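Local coordinates for RagB/SusD domain protein (Flavobacterium johnsoniae, PDB 5J90) that binds chitin as a SusD homolog, and is probably an outer-membrane lipoprotein that helps to capture chitin chains at the cell surface for a polysaccharide utilization system, at residues E164-V169 and T205-L210; S198-A203 and V230-G235. All coordinates share one frame; numbering follows the deposited sequence.

Contact 1: residues E164-V169 and T205-L210; sequences ELDTAV and TLRLRL
Leu165 and Asp166 meet Arg207 where helix 154-177 packs against helix 196-213. The two segments run antiparallel, their axes at 165° and 11.0 Å apart at closest approach. The CA atoms of Leu165 and Arg207 are the nearest pair, at 7.2 Å.

The polar part is a salt bridge. OD1 of Asp166 lies 2.9 Å from NH2 of Arg207. It is also 3.1 Å from NH1 of Arg207, so one carboxylate oxygen lies near both terminal nitrogens, oblique to the guanidinium. The carboxylate and guanidinium planes are 24° apart, while the two side chains cross at about a right angle. CG of Arg207 stands anti to the backbone N (chi1 -178°), and a later bend at chi3 is part of the path that brings the guanidinium against Leu165 and Asp166. Both charges have further partners. Arg207 NH1 also reaches Glu225 and the carbonyl oxygen of Phe162, and Asp166 OD1 also pairs with Lys228. This network probably lowers the cost of burying the guanidinium.

The apolar part centres on Leu165. Its CB sits 3.5 Å from NH2 of Arg207, so the guanidinium lies against the aliphatic base of the leucine. Its CD1 reaches past to the other helix and lies 3.9 Å from CB of Arg207. The same methyl packs more loosely against Leu206 CG and Leu210 CD1, each at 4.4 Å. CG2 of Val169 stands at the edge of the guanidinium, near its plane.

This is antiparallel helix packing within the alpha-helical SusD fold, whose family belongs to the TPR clan. Helix 113-134 packs on both partners, touching Ala168 and Leu210. Helix 219-231 touches Arg207 through Lys228 and Ala229, and helix 332-344 lies against Leu208.

Contact 2: residues S198-A203 and V230-G235; sequences SWVRFA and VAQKFG
Arg201 and Phe234 bring the two backbones together, with CA atoms 5.8 Å apart, where helix 196-213 meets the chain leaving helix 219-231. The motif is a type I beta turn, Gln232 to Gly235, closed by the bond from Gly235 N to Gln232 O. It docks on the side of a helix of the SusD fold. Gln232 is the first residue to leave helical geometry, and Gly235 has a positive phi, which favours glycine.

Arg201 carries the polar link. Its NE donates to the carbonyl oxygen of Phe234 over 2.9 Å, with an N-H...O angle of 155°. The donor is tilted 25° from the carbonyl plane. NH2 of Arg201 has its salt bridge with Glu197 and also donates to a water. An alanine in place of Arg201 would probably leave the Phe234 carbonyl without this donor and Glu197 without this charged partner.

The guanidinium and the Phe234 ring stand nearly perpendicular, and NH2 of Arg201 lies 3.7 Å from CB of Phe234. Val200 meets the ring at its edge, CG1 to CD2 at 3.7 Å. Placed anti to the backbone N (chi1 171°), this CG1 also touches OE1 of Gln232 at 3.6 Å. Phe234 N donates to that oxygen from above the amide plane, and Asn204 ND2 bonds it as well as Gly235 O. One face of the Phe234 ring is covered by Lys233, with CG 3.7 Å above its centre.

Helix 196-213 serves both contacts, contact 1 with residues 205-210 and contact 2 with residues 198-203. Their centres are 9 Å apart. Contact 1 is buried and joins two helices. Contact 2 lies at the surface and joins a helix to a turn. Each turns on an arginine, but Arg207 pairs with a carboxylate across the interface, whereas Arg201 bonds a backbone carbonyl and finds its carboxylate on its own helix. In contact 2 a water also bonds Arg201 NH2. The two meet mainly through Val169, whose CG1 packs 3.6 Å from NE2 of Gln232 and whose CG2 packs 3.8 Å from CB of Ala203.

Contact 1: residues E164-V169 and T205-L210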
ATOM      1  N   GLU A 164       1.644   9.130 -22.719  1.00  9.19           N
ATOM      2  CA  GLU A 164       1.994  10.452 -23.232  1.00 10.06           C
ATOM      3  C   GLU A 164       3.452  10.496 -23.675  1.00  8.74           C
ATOM      4  O   GLU A 164       3.773  11.047 -24.732  1.00  9.74           O
ATOM      5  CB  GLU A 164       1.690  11.518 -22.187  1.00 10.25           C
ATOM      6  CG  GLU A 164       0.192  11.746 -22.038  1.00 10.05           C
ATOM      7  CD  GLU A 164      -0.184  12.579 -20.824  1.00 12.46           C
ATOM      8  OE1 GLU A 164       0.628  12.669 -19.870  1.00 12.83           O
ATOM      9  OE2 GLU A 164      -1.307  13.141 -20.823  1.00 12.45           O
ATOM     10  N   LEU A 165       4.345   9.917 -22.882  1.00  9.64           N
ATOM     11  CA  LEU A 165       5.732   9.827 -23.318  1.00  9.78           C
ATOM     12  C   LEU A 165       5.871   8.974 -24.584  1.00  9.57           C
ATOM     13  O   LEU A 165       6.684   9.301 -25.451  1.00  9.73           O
ATOM     14  CB  LEU A 165       6.627   9.310 -22.194  1.00  9.48           C
ATOM     15  CG  LEU A 165       6.719  10.232 -20.971  1.00  8.30           C
ATOM     16  CD1 LEU A 165       7.628   9.608 -19.925  1.00 11.32           C
ATOM     17  CD2 LEU A 165       7.203  11.620 -21.352  1.00 11.56           C
ATOM     18  N   ASP A 166       5.092   7.894 -24.704  1.00  8.95           N
ATOM     19  CA  ASP A 166       5.095   7.092 -25.940  1.00  9.56           C
ATOM     20  C   ASP A 166       4.743   7.960 -27.146  1.00 11.33           C
ATOM     21  O   ASP A 166       5.421   7.912 -28.171  1.00 11.42           O
ATOM     22  CB  ASP A 166       4.084   5.937 -25.878  1.00 10.40           C
ATOM     23  CG  ASP A 166       4.479   4.841 -24.911  1.00 11.56           C
ATOM     24  OD1 ASP A 166       5.679   4.717 -24.571  1.00 11.47           O
ATOM     25  OD2 ASP A 166       3.558   4.085 -24.513  1.00 13.11           O
ATOM     26  N   THR A 167       3.676   8.740 -27.020  1.00  9.96           N
ATOM     27  CA  THR A 167       3.221   9.610 -28.105  1.00 11.61           C
ATOM     28  C   THR A 167       4.295  10.630 -28.485  1.00 12.05           C
ATOM     29  O   THR A 167       4.624  10.792 -29.670  1.00 12.62           O
ATOM     30  CB  THR A 167       1.935  10.330 -27.699  1.00 12.26           C
ATOM     31  OG1 THR A 167       0.900   9.358 -27.493  1.00 14.45           O
ATOM     32  CG2 THR A 167       1.492  11.312 -28.777  1.00 15.54           C
ATOM     33  N   ALA A 168       4.865  11.295 -27.484  1.00 10.52           N
ATOM     34  CA  ALA A 168       5.890  12.311 -27.725  1.00 10.96           C
ATOM     35  C   ALA A 168       7.148  11.738 -28.377  1.00 10.94           C
ATOM     36  O   ALA A 168       7.691  12.313 -29.331  1.00 11.63           O
ATOM     37  CB  ALA A 168       6.248  13.015 -26.429  1.00 10.95           C
ATOM     38  N   VAL A 169       7.621  10.612 -27.858  1.00 10.97           N
ATOM     39  CA  VAL A 169       8.821   9.977 -28.390  1.00 11.66           C
ATOM     40  C   VAL A 169       8.631   9.530 -29.838  1.00 11.90           C
ATOM     41  O   VAL A 169       9.514   9.734 -30.678  1.00 12.05           O
ATOM     42  CB  VAL A 169       9.269   8.792 -27.498  1.00 11.18           C
ATOM     43  CG1 VAL A 169      10.298   7.933 -28.219  1.00 14.21           C
ATOM     44  CG2 VAL A 169       9.839   9.309 -26.185  1.00 13.60           C
ATOM     45  N   THR A 205      14.631   9.256 -20.343  1.00  7.61           N
ATOM     46  CA  THR A 205      15.195   9.221 -19.001  1.00  7.05           C
ATOM     47  C   THR A 205      14.099   9.459 -17.952  1.00  7.55           C
ATOM     48  O   THR A 205      14.092   8.837 -16.890  1.00  8.00           O
ATOM     49  CB  THR A 205      16.321  10.257 -18.844  1.00  7.90           C
ATOM     50  OG1 THR A 205      17.233  10.127 -19.942  1.00  8.93           O
ATOM     51  CG2 THR A 205      17.088  10.024 -17.548  1.00 10.49           C
ATOM     52  N   LEU A 206      13.159  10.344 -18.275  1.00  7.66           N
ATOM     53  CA  LEU A 206      11.995  10.581 -17.423  1.00  8.63           C
ATOM     54  C   LEU A 206      11.154   9.305 -17.319  1.00  8.17           C
ATOM     55  O   LEU A 206      10.694   8.956 -16.222  1.00  7.84           O
ATOM     56  CB  LEU A 206      11.177  11.743 -17.992  1.00  9.20           C
ATOM     57  CG  LEU A 206       9.917  12.202 -17.266  1.00  8.80           C
ATOM     58  CD1 LEU A 206      10.179  12.442 -15.792  1.00 10.64           C
ATOM     59  CD2 LEU A 206       9.365  13.461 -17.946  1.00  9.98           C
ATOM     60  N   ARG A 207      10.970   8.593 -18.437  1.00  7.35           N
ATOM     61  CA  ARG A 207      10.297   7.296 -18.383  1.00  7.20           C
ATOM     62  C   ARG A 207      11.009   6.345 -17.416  1.00  7.88           C
ATOM     63  O   ARG A 207      10.368   5.653 -16.634  1.00  7.75           O
ATOM     64  CB  ARG A 207      10.222   6.639 -19.768  1.00  8.18           C
ATOM     65  CG  ARG A 207       9.466   5.305 -19.728  1.00  7.49           C
ATOM     66  CD  ARG A 207       9.570   4.485 -21.026  1.00  8.24           C
ATOM     67  NE  ARG A 207       9.256   5.277 -22.209  1.00  8.56           N
ATOM     68  CZ  ARG A 207       8.036   5.658 -22.576  1.00  8.82           C
ATOM     69  NH1 ARG A 207       6.966   5.323 -21.858  1.00  9.67           N
ATOM     70  NH2 ARG A 207       7.892   6.404 -23.672  1.00  9.56           N
ATOM     71  N   LEU A 208      12.337   6.305 -17.479  1.00  7.86           N
ATOM     72  CA  LEU A 208      13.101   5.442 -16.590  1.00  7.89           C
ATOM     73  C   LEU A 208      12.904   5.811 -15.119  1.00  7.21           C
ATOM     74  O   LEU A 208      12.742   4.924 -14.267  1.00  7.77           O
ATOM     75  CB  LEU A 208      14.589   5.456 -16.982  1.00  8.12           C
ATOM     76  CG  LEU A 208      15.542   4.576 -16.164  1.00  7.83           C
ATOM     77  CD1 LEU A 208      15.140   3.097 -16.235  1.00  9.35           C
ATOM     78  CD2 LEU A 208      16.978   4.767 -16.647  1.00  9.09           C
ATOM     79  N   ARG A 209      12.892   7.110 -14.814  1.00  6.59           N
ATOM     80  CA  ARG A 209      12.590   7.565 -13.462  1.00  7.64           C
ATOM     81  C   ARG A 209      11.216   7.072 -13.003  1.00  7.30           C
ATOM     82  O   ARG A 209      11.075   6.537 -11.899  1.00  7.17           O
ATOM     83  CB  ARG A 209      12.652   9.098 -13.391  1.00  7.70           C
ATOM     84  CG  ARG A 209      12.140   9.646 -12.060  1.00  8.09           C
ATOM     85  CD  ARG A 209      11.959  11.160 -12.078  1.00  8.50           C
ATOM     86  NE  ARG A 209      13.238  11.866 -11.965  1.00  8.29           N
ATOM     87  CZ  ARG A 209      13.341  13.188 -11.934  1.00  8.21           C
ATOM     88  NH1 ARG A 209      12.248  13.936 -12.023  1.00  9.39           N
ATOM     89  NH2 ARG A 209      14.534  13.762 -11.826  1.00  8.49           N
ATOM     90  N   LEU A 210      10.208   7.265 -13.843  1.00  7.23           N
ATOM     91  CA  LEU A 210       8.841   6.882 -13.474  1.00  7.39           C
ATOM     92  C   LEU A 210       8.701   5.363 -13.344  1.00  6.86           C
ATOM     93  O   LEU A 210       7.968   4.861 -12.477  1.00  7.56           O
ATOM     94  CB  LEU A 210       7.823   7.445 -14.471  1.00  8.07           C
ATOM     95  CG  LEU A 210       7.768   8.970 -14.549  1.00 10.11           C
ATOM     96  CD1 LEU A 210       6.756   9.407 -15.601  1.00 13.20           C
ATOM     97  CD2 LEU A 210       7.473   9.602 -13.201  1.00 12.30           C
TER

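Contact 2: residues S198-A203 and V230-G235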
ATOM      1  N   SER A 198      17.560  15.608 -28.209  1.00 10.72           N
ATOM      2  CA  SER A 198      17.829  15.800 -26.788  1.00 10.53           C
ATOM      3  C   SER A 198      16.540  15.760 -25.967  1.00 10.55           C
ATOM      4  O   SER A 198      16.528  15.260 -24.840  1.00 10.33           O
ATOM      5  CB  SER A 198      18.561  17.114 -26.556  1.00 10.93           C
ATOM      6  OG  SER A 198      19.827  17.067 -27.194  1.00 14.62           O
ATOM      7  N   TRP A 199      15.457  16.278 -26.535  1.00  9.30           N
ATOM      8  CA  TRP A 199      14.156  16.187 -25.895  1.00 10.05           C
ATOM      9  C   TRP A 199      13.688  14.728 -25.793  1.00 10.18           C
ATOM     10  O   TRP A 199      13.108  14.328 -24.780  1.00 10.07           O
ATOM     11  CB  TRP A 199      13.145  17.072 -26.626  1.00 10.74           C
ATOM     12  CG  TRP A 199      13.203  18.498 -26.148  1.00  9.59           C
ATOM     13  CD1 TRP A 199      13.947  19.521 -26.675  1.00 10.75           C
ATOM     14  CD2 TRP A 199      12.501  19.045 -25.028  1.00 10.72           C
ATOM     15  NE1 TRP A 199      13.737  20.673 -25.953  1.00 10.47           N
ATOM     16  CE2 TRP A 199      12.858  20.407 -24.934  1.00 10.53           C
ATOM     17  CE3 TRP A 199      11.601  18.517 -24.095  1.00 10.75           C
ATOM     18  CZ2 TRP A 199      12.344  21.247 -23.946  1.00 10.76           C
ATOM     19  CZ3 TRP A 199      11.092  19.352 -23.115  1.00 11.54           C
ATOM     20  CH2 TRP A 199      11.466  20.701 -23.051  1.00 11.71           C
ATOM     21  N   VAL A 200      13.948  13.925 -26.817  1.00 10.45           N
ATOM     22  CA  VAL A 200      13.566  12.515 -26.768  1.00 10.27           C
ATOM     23  C   VAL A 200      14.404  11.781 -25.724  1.00  9.41           C
ATOM     24  O   VAL A 200      13.873  10.982 -24.945  1.00  9.10           O
ATOM     25  CB  VAL A 200      13.689  11.828 -28.148  1.00  9.64           C
ATOM     26  CG1 VAL A 200      13.494  10.315 -28.015  1.00 10.60           C
ATOM     27  CG2 VAL A 200      12.680  12.421 -29.126  1.00 11.75           C
ATOM     28  N   ARG A 201      15.697  12.081 -25.666  1.00  8.63           N
ATOM     29  CA  ARG A 201      16.580  11.450 -24.697  1.00  8.44           C
ATOM     30  C   ARG A 201      16.138  11.807 -23.272  1.00  9.16           C
ATOM     31  O   ARG A 201      16.189  10.963 -22.363  1.00  9.49           O
ATOM     32  CB  ARG A 201      18.039  11.853 -24.980  1.00  9.42           C
ATOM     33  CG  ARG A 201      19.073  11.113 -24.158  1.00 10.69           C
ATOM     34  CD  ARG A 201      20.485  11.322 -24.722  1.00 10.81           C
ATOM     35  NE  ARG A 201      20.655  10.712 -26.039  1.00 11.00           N
ATOM     36  CZ  ARG A 201      20.860  11.384 -27.170  1.00 12.76           C
ATOM     37  NH1 ARG A 201      20.912  12.713 -27.173  1.00 11.56           N
ATOM     38  NH2 ARG A 201      21.024  10.720 -28.308  1.00 12.75           N
ATOM     39  N   PHE A 202      15.685  13.044 -23.078  1.00  9.33           N
ATOM     40  CA  PHE A 202      15.127  13.445 -21.788  1.00  8.40           C
ATOM     41  C   PHE A 202      13.857  12.640 -21.505  1.00  8.43           C
ATOM     42  O   PHE A 202      13.717  12.067 -20.421  1.00  9.20           O
ATOM     43  CB  PHE A 202      14.854  14.956 -21.734  1.00  9.35           C
ATOM     44  CG  PHE A 202      14.020  15.383 -20.547  1.00  8.93           C
ATOM     45  CD1 PHE A 202      14.358  14.987 -19.258  1.00  9.12           C
ATOM     46  CD2 PHE A 202      12.896  16.175 -20.722  1.00 10.43           C
ATOM     47  CE1 PHE A 202      13.584  15.369 -18.162  1.00  8.99           C
ATOM     48  CE2 PHE A 202      12.125  16.562 -19.629  1.00  9.81           C
ATOM     49  CZ  PHE A 202      12.471  16.164 -18.362  1.00 10.85           C
ATOM     50  N   ALA A 203      12.947  12.570 -22.472  1.00  8.68           N
ATOM     51  CA  ALA A 203      11.717  11.807 -22.285  1.00  8.68           C
ATOM     52  C   ALA A 203      12.009  10.353 -21.909  1.00  8.76           C
ATOM     53  O   ALA A 203      11.343   9.798 -21.032  1.00  8.96           O
ATOM     54  CB  ALA A 203      10.837  11.869 -23.537  1.00  9.83           C
ATOM     55  N   VAL A 230      15.618   2.495 -22.104  1.00  9.56           N
ATOM     56  CA  VAL A 230      16.994   2.212 -22.476  1.00 10.86           C
ATOM     57  C   VAL A 230      17.073   1.714 -23.919  1.00 11.02           C
ATOM     58  O   VAL A 230      18.033   2.009 -24.638  1.00 12.44           O
ATOM     59  CB  VAL A 230      17.609   1.191 -21.486  1.00 11.19           C
ATOM     60  CG1 VAL A 230      18.952   0.674 -21.988  1.00 13.54           C
ATOM     61  CG2 VAL A 230      17.757   1.831 -20.117  1.00 11.48           C
ATOM     62  N   ALA A 231      16.044   0.997 -24.354  1.00  9.11           N
ATOM     63  CA  ALA A 231      16.023   0.383 -25.686  1.00 10.46           C
ATOM     64  C   ALA A 231      15.752   1.368 -26.824  1.00 11.84           C
ATOM     65  O   ALA A 231      16.078   1.085 -27.986  1.00 11.84           O
ATOM     66  CB  ALA A 231      14.996  -0.750 -25.726  1.00 11.30           C
ATOM     67  N   GLN A 232      15.132   2.506 -26.511  1.00 10.40           N
ATOM     68  CA  GLN A 232      14.808   3.498 -27.528  1.00 10.45           C
ATOM     69  C   GLN A 232      16.099   3.914 -28.226  1.00 10.49           C
ATOM     70  O   GLN A 232      17.160   3.946 -27.605  1.00 10.81           O
ATOM     71  CB  GLN A 232      14.106   4.706 -26.885  1.00 10.85           C
ATOM     72  CG  GLN A 232      13.183   5.487 -27.816  1.00 11.32           C
ATOM     73  CD  GLN A 232      13.893   6.534 -28.665  1.00 10.97           C
ATOM     74  OE1 GLN A 232      14.939   7.062 -28.289  1.00 10.45           O
ATOM     75  NE2 GLN A 232      13.310   6.840 -29.821  1.00 13.02           N
ATOM     76  N   LYS A 233      16.006   4.243 -29.508  1.00  9.42           N
ATOM     77  CA  LYS A 233      17.214   4.450 -30.312  1.00 11.99           C
ATOM     78  C   LYS A 233      18.169   5.532 -29.805  1.00 12.75           C
ATOM     79  O   LYS A 233      19.365   5.482 -30.099  1.00 14.49           O
ATOM     80  CB  LYS A 233      16.881   4.666 -31.794  1.00 13.37           C
ATOM     81  CG  LYS A 233      16.200   5.977 -32.104  1.00 16.73           C
ATOM     82  CD  LYS A 233      15.794   6.055 -33.572  1.00 21.74           C
ATOM     83  CE  LYS A 233      16.987   6.023 -34.495  1.00 28.57           C
ATOM     84  NZ  LYS A 233      16.544   6.129 -35.922  1.00 30.65           N
ATOM     85  N   PHE A 234      17.662   6.501 -29.038  1.00  9.83           N
ATOM     86  CA  PHE A 234      18.517   7.548 -28.489  1.00 11.38           C
ATOM     87  C   PHE A 234      18.927   7.288 -27.036  1.00  9.64           C
ATOM     88  O   PHE A 234      19.789   7.983 -26.483  1.00 11.17           O
ATOM     89  CB  PHE A 234      17.855   8.923 -28.650  1.00 11.73           C
ATOM     90  CG  PHE A 234      17.490   9.243 -30.072  1.00 11.93           C
ATOM     91  CD1 PHE A 234      18.469   9.258 -31.054  1.00 15.61           C
ATOM     92  CD2 PHE A 234      16.180   9.494 -30.442  1.00 13.00           C
ATOM     93  CE1 PHE A 234      18.148   9.539 -32.370  1.00 14.93           C
ATOM     94  CE2 PHE A 234      15.855   9.775 -31.756  1.00 16.46           C
ATOM     95  CZ  PHE A 234      16.844   9.794 -32.721  1.00 16.09           C
ATOM     96  N   GLY A 235      18.311   6.273 -26.433  1.00  9.92           N
ATOM     97  CA  GLY A 235      18.610   5.894 -25.059  1.00 10.52           C
ATOM     98  C   GLY A 235      18.404   6.991 -24.031  1.00  9.25           C
ATOM     99  O   GLY A 235      17.656   7.949 -24.251  1.00 11.46           O
TER
HETATM  100  O   HOH W   1      22.190   8.126 -28.974  1.00 21.86           O